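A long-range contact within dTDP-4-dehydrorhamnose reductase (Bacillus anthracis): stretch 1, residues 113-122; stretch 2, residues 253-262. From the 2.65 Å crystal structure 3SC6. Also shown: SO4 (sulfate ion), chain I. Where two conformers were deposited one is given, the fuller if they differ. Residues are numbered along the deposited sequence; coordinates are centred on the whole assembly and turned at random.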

ATOM      1  N   ASP A 113       7.120  -2.009  16.959  1.00 79.60           N
ATOM      2  CA  ASP A 113       7.054  -2.447  18.349  1.00 82.38           C
ATOM      3  C   ASP A 113       6.522  -1.356  19.291  1.00 83.49           C
ATOM      4  O   ASP A 113       6.409  -1.570  20.494  1.00 85.22           O
ATOM      5  N   ARG A 114       6.186  -0.195  18.735  1.00 82.92           N
ATOM      6  CA  ARG A 114       5.659   0.908  19.526  1.00 84.33           C
ATOM      7  C   ARG A 114       4.169   1.031  19.259  1.00 84.55           C
ATOM      8  O   ARG A 114       3.752   1.075  18.103  1.00 83.06           O
ATOM      9  N   PRO A 115       3.356   1.088  20.327  1.00 86.95           N
ATOM     10  CA  PRO A 115       1.898   1.204  20.168  1.00 87.54           C
ATOM     11  C   PRO A 115       1.425   2.527  19.551  1.00 86.04           C
ATOM     12  O   PRO A 115       0.476   2.525  18.761  1.00 85.41           O
ATOM     13  N   GLU A 116       2.073   3.637  19.913  1.00 85.25           N
ATOM     14  CA  GLU A 116       1.703   4.957  19.377  1.00 83.74           C
ATOM     15  C   GLU A 116       2.102   5.113  17.904  1.00 80.57           C
ATOM     16  O   GLU A 116       1.530   5.933  17.184  1.00 79.67           O
ATOM     17  N   GLY A 117       3.089   4.336  17.464  1.00 78.57           N
ATOM     18  CA  GLY A 117       3.543   4.392  16.078  1.00 75.66           C
ATOM     19  C   GLY A 117       4.779   5.232  15.834  1.00 73.68           C
ATOM     20  O   GLY A 117       5.430   5.695  16.768  1.00 74.51           O
ATOM     21  N   TYR A 118       5.090   5.428  14.557  1.00 71.01           N
ATOM     22  CA  TYR A 118       6.248   6.205  14.144  1.00 69.08           C
ATOM     23  C   TYR A 118       5.832   7.336  13.215  1.00 66.64           C
ATOM     24  O   TYR A 118       4.846   7.209  12.485  1.00 65.71           O
ATOM     25  N   ASP A 119       6.571   8.445  13.248  1.00 65.00           N
ATOM     26  CA  ASP A 119       6.258   9.571  12.372  1.00 62.98           C
ATOM     27  C   ASP A 119       7.164   9.416  11.155  1.00 60.21           C
ATOM     28  O   ASP A 119       8.022   8.527  11.118  1.00 59.51           O
ATOM     29  N   GLU A 120       7.000  10.292  10.174  1.00 57.98           N
ATOM     30  CA  GLU A 120       7.797  10.218   8.961  1.00 55.89           C
ATOM     31  C   GLU A 120       9.277  10.546   9.155  1.00 55.99           C
ATOM     32  O   GLU A 120      10.085  10.268   8.272  1.00 55.48           O
ATOM     33  N   PHE A 121       9.644  11.102  10.307  1.00 56.53           N
ATOM     34  CA  PHE A 121      11.040  11.460  10.549  1.00 56.76           C
ATOM     35  C   PHE A 121      11.922  10.426  11.254  1.00 57.69           C
ATOM     36  O   PHE A 121      13.148  10.563  11.238  1.00 58.34           O
ATOM     37  N   HIS A 122      11.324   9.418  11.890  0.50 58.16           N
ATOM     38  CA  HIS A 122      12.129   8.400  12.570  0.50 59.14           C
ATOM     39  C   HIS A 122      12.865   7.526  11.562  0.50 58.07           C
ATOM     40  O   HIS A 122      12.319   7.166  10.519  0.50 56.63           O
ATOM     41  N   LYS A 253       4.188  -6.349  16.136  1.00 80.64           N
ATOM     42  CA  LYS A 253       3.058  -6.497  17.040  1.00 81.77           C
ATOM     43  C   LYS A 253       2.233  -5.207  17.078  1.00 80.74           C
ATOM     44  O   LYS A 253       1.117  -5.192  17.598  1.00 81.14           O
ATOM     45  N   TYR A 254       2.791  -4.134  16.510  1.00 79.40           N
ATOM     46  CA  TYR A 254       2.126  -2.832  16.457  1.00 78.38           C
ATOM     47  C   TYR A 254       2.499  -2.095  15.172  1.00 75.66           C
ATOM     48  O   TYR A 254       3.506  -1.390  15.129  1.00 76.14           O
ATOM     49  N   SER A 255       1.688  -2.254  14.132  1.00 73.10           N
ATOM     50  CA  SER A 255       1.937  -1.592  12.853  1.00 70.76           C
ATOM     51  C   SER A 255       0.995  -0.400  12.699  1.00 69.21           C
ATOM     52  O   SER A 255      -0.032  -0.482  12.024  1.00 68.37           O
ATOM     53  N   ILE A 256       1.359   0.709  13.336  1.00 68.70           N
ATOM     54  CA  ILE A 256       0.559   1.926  13.293  1.00 67.67           C
ATOM     55  C   ILE A 256       1.424   3.133  12.965  1.00 66.25           C
ATOM     56  O   ILE A 256       2.581   3.207  13.385  1.00 67.22           O
ATOM     57  N   PHE A 257       0.870   4.077  12.209  1.00 63.95           N
ATOM     58  CA  PHE A 257       1.602   5.277  11.846  1.00 62.19           C
ATOM     59  C   PHE A 257       1.030   6.492  12.545  1.00 62.58           C
ATOM     60  O   PHE A 257      -0.123   6.489  12.989  1.00 62.31           O
ATOM     61  N   GLN A 258       1.853   7.535  12.632  1.00 62.07           N
ATOM     62  CA  GLN A 258       1.446   8.794  13.220  1.00 62.41           C
ATOM     63  C   GLN A 258       1.273   9.587  11.937  1.00 61.02           C
ATOM     64  O   GLN A 258       2.134   9.537  11.060  1.00 59.53           O
ATOM     65  N   HIS A 259       0.157  10.288  11.801  1.00 61.37           N
ATOM     66  CA  HIS A 259      -0.100  11.057  10.588  1.00 60.40           C
ATOM     67  C   HIS A 259       0.318  12.527  10.696  1.00 60.42           C
ATOM     68  O   HIS A 259      -0.526  13.428  10.694  1.00 61.47           O
ATOM     69  N   ASN A 260       1.629  12.759  10.768  1.00 59.18           N
ATOM     70  CA  ASN A 260       2.165  14.114  10.876  1.00 59.31           C
ATOM     71  C   ASN A 260       2.143  14.889   9.561  1.00 57.43           C
ATOM     72  O   ASN A 260       1.455  15.900   9.455  1.00 58.32           O
ATOM     73  N   MET A 261       2.896  14.425   8.566  1.00 54.97           N
ATOM     74  CA  MET A 261       2.948  15.106   7.263  1.00 53.67           C
ATOM     75  C   MET A 261       1.589  15.545   6.728  1.00 53.26           C
ATOM     76  O   MET A 261       1.471  16.668   6.242  1.00 54.10           O
ATOM     77  N   LEU A 262       0.573  14.684   6.788  1.00 52.81           N
ATOM     78  CA  LEU A 262      -0.761  15.070   6.302  1.00 53.57           C
ATOM     79  C   LEU A 262      -1.283  16.249   7.108  1.00 55.12           C
ATOM     80  O   LEU A 262      -1.767  17.230   6.555  1.00 56.21           O
TER

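Residues 113-122 and 253-262, at least 138 positions apart where they touch, pack side by side and bury 740 Å² in all. From the second stretch Tyr254, Ile256, Gln258, Asn260 and Met261 turn CA-to-CB toward the first, each with chi1 m, whereas Ser255, Phe257 and His259 point away. Tyr254 (m, chi2 92°) lays one ring face under Pro115, whose CB sits 4.3 Å from the ring centroid in an off-centre CH-pi contact; Tyr254 CB lies 3.3 Å from Arg114 O. Ile256 (m, t) extends CD1 to within 3.4 Å of Pro115 O. Gly117 leaves no room for a side chain: its CA is already 3.1 Å from Ile256 O, a CB would clash with that oxygen, and its backbone angles by themselves call for glycine. Gln258 (m, t) reaches along Glu116 and Gly117, its CG 3.5 Å from Glu116 O, while its backbone N donates to Tyr118 O at 3.0 Å. Tyr118 (m) points away from this seam, and its OH accepts a weak hydrogen bond from Asp113 N at 3.4 Å. Asp119 (p) swings its carboxylate back over its own turn, where OD2 takes weak bonds from the N atoms of Phe121 and His122, both 3.0 Å; its CB remains 3.0 Å from Asn260 ND2. Glu120 points toward the helix start and folds through m, p, so that OE2 accepts a weak bond from Met261 N at 3.4 Å and a water donates to the same OE2 at 2.6 Å; that water also accepts weakly from Leu262 N at 3.3 Å. Met261 (m, m, m) sets CG 3.4 Å from Glu120 CG, then leads away, SD 4.1 Å from Phe121 CZ. Extended Arg114 (m, t, t) instead reaches a sulfate, NH1 donating to O2 at 3.2 Å.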

ATOM      1  CB  ASP A 113       8.421  -2.979  18.797  1.00 83.27           C
ATOM      2  CG  ASP A 113       9.533  -1.966  18.619  1.00 83.06           C
ATOM      3  OD1 ASP A 113       9.247  -0.829  18.189  1.00 82.69           O
ATOM      4  OD2 ASP A 113      10.699  -2.313  18.899  1.00 85.26           O
ATOM      5  CB  ARG A 114       6.353   2.221  19.181  1.00 83.65           C
ATOM      6  CG  ARG A 114       7.844   2.234  19.459  1.00 85.67           C
ATOM      7  CD  ARG A 114       8.444   3.597  19.139  1.00 87.19           C
ATOM      8  NE  ARG A 114       9.877   3.650  19.424  1.00 89.85           N
ATOM      9  CZ  ARG A 114      10.637   4.731  19.258  1.00 91.13           C
ATOM     10  NH1 ARG A 114      10.106   5.865  18.811  1.00 91.15           N
ATOM     11  NH2 ARG A 114      11.935   4.682  19.545  1.00 91.72           N
ATOM     12  CB  PRO A 115       1.359   1.043  21.601  1.00 90.23           C
ATOM     13  CG  PRO A 115       2.515   1.296  22.501  1.00 91.09           C
ATOM     14  CD  PRO A 115       3.760   0.959  21.739  1.00 89.02           C
ATOM     15  CB  GLU A 116       2.284   6.116  20.213  1.00 84.55           C
ATOM     16  CG  GLU A 116       3.818   6.189  20.332  1.00 85.26           C
ATOM     17  CD  GLU A 116       4.437   5.018  21.084  1.00 88.08           C
ATOM     18  OE1 GLU A 116       5.681   4.985  21.213  1.00 89.01           O
ATOM     19  OE2 GLU A 116       3.686   4.138  21.557  1.00 88.87           O
ATOM     20  CB  TYR A 118       7.214   5.298  13.379  1.00 68.43           C
ATOM     21  CG  TYR A 118       7.698   4.096  14.157  1.00 70.08           C
ATOM     22  CD1 TYR A 118       8.868   4.151  14.907  1.00 71.42           C
ATOM     23  CD2 TYR A 118       6.985   2.901  14.138  1.00 71.26           C
ATOM     24  CE1 TYR A 118       9.317   3.049  15.621  1.00 73.25           C
ATOM     25  CE2 TYR A 118       7.423   1.794  14.848  1.00 73.52           C
ATOM     26  CZ  TYR A 118       8.592   1.875  15.587  1.00 74.44           C
ATOM     27  OH  TYR A 118       9.035   0.781  16.294  1.00 77.25           O
ATOM     28  CB  ASP A 119       6.434  10.947  13.038  1.00 63.62           C
ATOM     29  CG  ASP A 119       7.872  11.259  13.408  1.00 64.52           C
ATOM     30  OD1 ASP A 119       8.105  12.358  13.949  1.00 66.08           O
ATOM     31  OD2 ASP A 119       8.769  10.432  13.150  1.00 67.43           O
ATOM     32  CB  GLU A 120       7.222  11.139   7.878  1.00 55.05           C
ATOM     33  CG  GLU A 120       5.757  10.892   7.459  1.00 53.95           C
ATOM     34  CD  GLU A 120       4.718  11.212   8.542  1.00 53.60           C
ATOM     35  OE1 GLU A 120       5.095  11.581   9.673  1.00 53.20           O
ATOM     36  OE2 GLU A 120       3.512  11.109   8.240  1.00 51.62           O
ATOM     37  CB  PHE A 121      11.109  12.788  11.292  1.00 57.35           C
ATOM     38  CG  PHE A 121      10.400  13.891  10.582  1.00 56.98           C
ATOM     39  CD1 PHE A 121      11.014  14.567   9.539  1.00 55.21           C
ATOM     40  CD2 PHE A 121       9.116  14.260  10.959  1.00 55.43           C
ATOM     41  CE1 PHE A 121      10.353  15.579   8.871  1.00 55.45           C
ATOM     42  CE2 PHE A 121       8.455  15.273  10.303  1.00 54.88           C
ATOM     43  CZ  PHE A 121       9.071  15.937   9.258  1.00 55.63           C
ATOM     44  CB  HIS A 122      11.305   7.527  13.530  0.50 60.18           C
ATOM     45  CG  HIS A 122      10.778   8.262  14.726  0.50 62.99           C
ATOM     46  ND1 HIS A 122       9.442   8.289  15.062  0.50 64.66           N
ATOM     47  CD2 HIS A 122      11.417   9.000  15.666  0.50 65.24           C
ATOM     48  CE1 HIS A 122       9.281   9.010  16.160  0.50 66.20           C
ATOM     49  NE2 HIS A 122      10.464   9.455  16.544  0.50 66.56           N
ATOM     50  CB  LYS A 253       3.520  -6.923  18.436  1.00 84.34           C
ATOM     51  CG  LYS A 253       4.216  -8.283  18.438  1.00 86.74           C
ATOM     52  CD  LYS A 253       4.625  -8.735  19.830  1.00 90.92           C
ATOM     53  CE  LYS A 253       5.288 -10.108  19.786  1.00 92.42           C
ATOM     54  NZ  LYS A 253       5.678 -10.602  21.137  1.00 95.51           N
ATOM     55  CB  TYR A 254       2.516  -1.951  17.648  1.00 80.30           C
ATOM     56  CG  TYR A 254       2.160  -2.499  19.008  1.00 84.02           C
ATOM     57  CD1 TYR A 254       3.070  -3.266  19.729  1.00 88.04           C
ATOM     58  CD2 TYR A 254       0.922  -2.236  19.581  1.00 86.45           C
ATOM     59  CE1 TYR A 254       2.753  -3.765  20.986  1.00 91.15           C
ATOM     60  CE2 TYR A 254       0.594  -2.730  20.838  1.00 89.93           C
ATOM     61  CZ  TYR A 254       1.514  -3.495  21.535  1.00 91.87           C
ATOM     62  OH  TYR A 254       1.198  -3.988  22.779  1.00 94.56           O
ATOM     63  CB  SER A 255       1.750  -2.575  11.698  1.00 70.14           C
ATOM     64  OG  SER A 255       0.434  -3.108  11.665  1.00 70.94           O
ATOM     65  CB  ILE A 256      -0.094   2.190  14.670  1.00 69.54           C
ATOM     66  CG1 ILE A 256      -0.929   0.988  15.111  1.00 69.98           C
ATOM     67  CG2 ILE A 256      -0.947   3.453  14.631  1.00 69.31           C
ATOM     68  CD1 ILE A 256      -1.578   1.177  16.463  1.00 73.98           C
ATOM     69  CB  PHE A 257       1.468   5.627  10.358  1.00 60.58           C
ATOM     70  CG  PHE A 257       2.009   4.615   9.406  1.00 58.45           C
ATOM     71  CD1 PHE A 257       3.359   4.334   9.373  1.00 58.18           C
ATOM     72  CD2 PHE A 257       1.196   4.079   8.427  1.00 57.37           C
ATOM     73  CE1 PHE A 257       3.869   3.442   8.455  1.00 57.81           C
ATOM     74  CE2 PHE A 257       1.700   3.196   7.500  1.00 57.08           C
ATOM     75  CZ  PHE A 257       3.041   2.880   7.512  1.00 57.71           C
ATOM     76  CB  GLN A 258       2.502   9.414  14.134  1.00 63.35           C
ATOM     77  CG  GLN A 258       2.875   8.554  15.325  1.00 63.96           C
ATOM     78  CD  GLN A 258       3.854   9.232  16.272  1.00 63.61           C
ATOM     79  OE1 GLN A 258       4.384   8.597  17.177  1.00 67.06           O
ATOM     80  NE2 GLN A 258       4.100  10.518  16.062  1.00 60.94           N
ATOM     81  CB  HIS A 259      -1.582  10.922  10.229  1.00 60.68           C
ATOM     82  CG  HIS A 259      -2.028   9.497  10.090  1.00 60.70           C
ATOM     83  ND1 HIS A 259      -1.905   8.785   8.916  1.00 61.66           N
ATOM     84  CD2 HIS A 259      -2.582   8.647  10.986  1.00 62.55           C
ATOM     85  CE1 HIS A 259      -2.367   7.560   9.095  1.00 59.18           C
ATOM     86  NE2 HIS A 259      -2.785   7.451  10.341  1.00 59.54           N
ATOM     87  CB  ASN A 260       3.592  14.093  11.432  1.00 60.13           C
ATOM     88  CG  ASN A 260       3.668  13.515  12.831  1.00 63.56           C
ATOM     89  OD1 ASN A 260       2.657  13.126  13.417  1.00 67.62           O
ATOM     90  ND2 ASN A 260       4.875  13.463  13.379  1.00 65.85           N
ATOM     91  CB  MET A 261       3.724  14.277   6.233  1.00 52.40           C
ATOM     92  CG  MET A 261       5.224  14.150   6.533  1.00 52.35           C
ATOM     93  SD  MET A 261       6.159  15.702   6.406  1.00 56.00           S
ATOM     94  CE  MET A 261       5.933  16.079   4.667  1.00 50.60           C
ATOM     95  CB  LEU A 262      -1.763  13.918   6.400  1.00 53.60           C
ATOM     96  CG  LEU A 262      -1.556  12.683   5.531  1.00 53.36           C
ATOM     97  CD1 LEU A 262      -2.588  11.623   5.882  1.00 54.94           C
ATOM     98  CD2 LEU A 262      -1.634  13.056   4.054  1.00 52.26           C
TER
HETATM   99  S   SO4 I 287      12.546   8.413  19.904  0.70100.91           S
HETATM  100  O1  SO4 I 287      13.219   9.640  20.324  0.70100.09           O
HETATM  101  O2  SO4 I 287      11.346   8.755  19.143  0.70100.38           O
HETATM  102  O3  SO4 I 287      13.448   7.619  19.070  0.70100.25           O
HETATM  103  O4  SO4 I 287      12.168   7.639  21.083  0.70100.73           O
HETATM  104  O   HOH W   1       1.064  11.446   7.323  1.00 28.14           O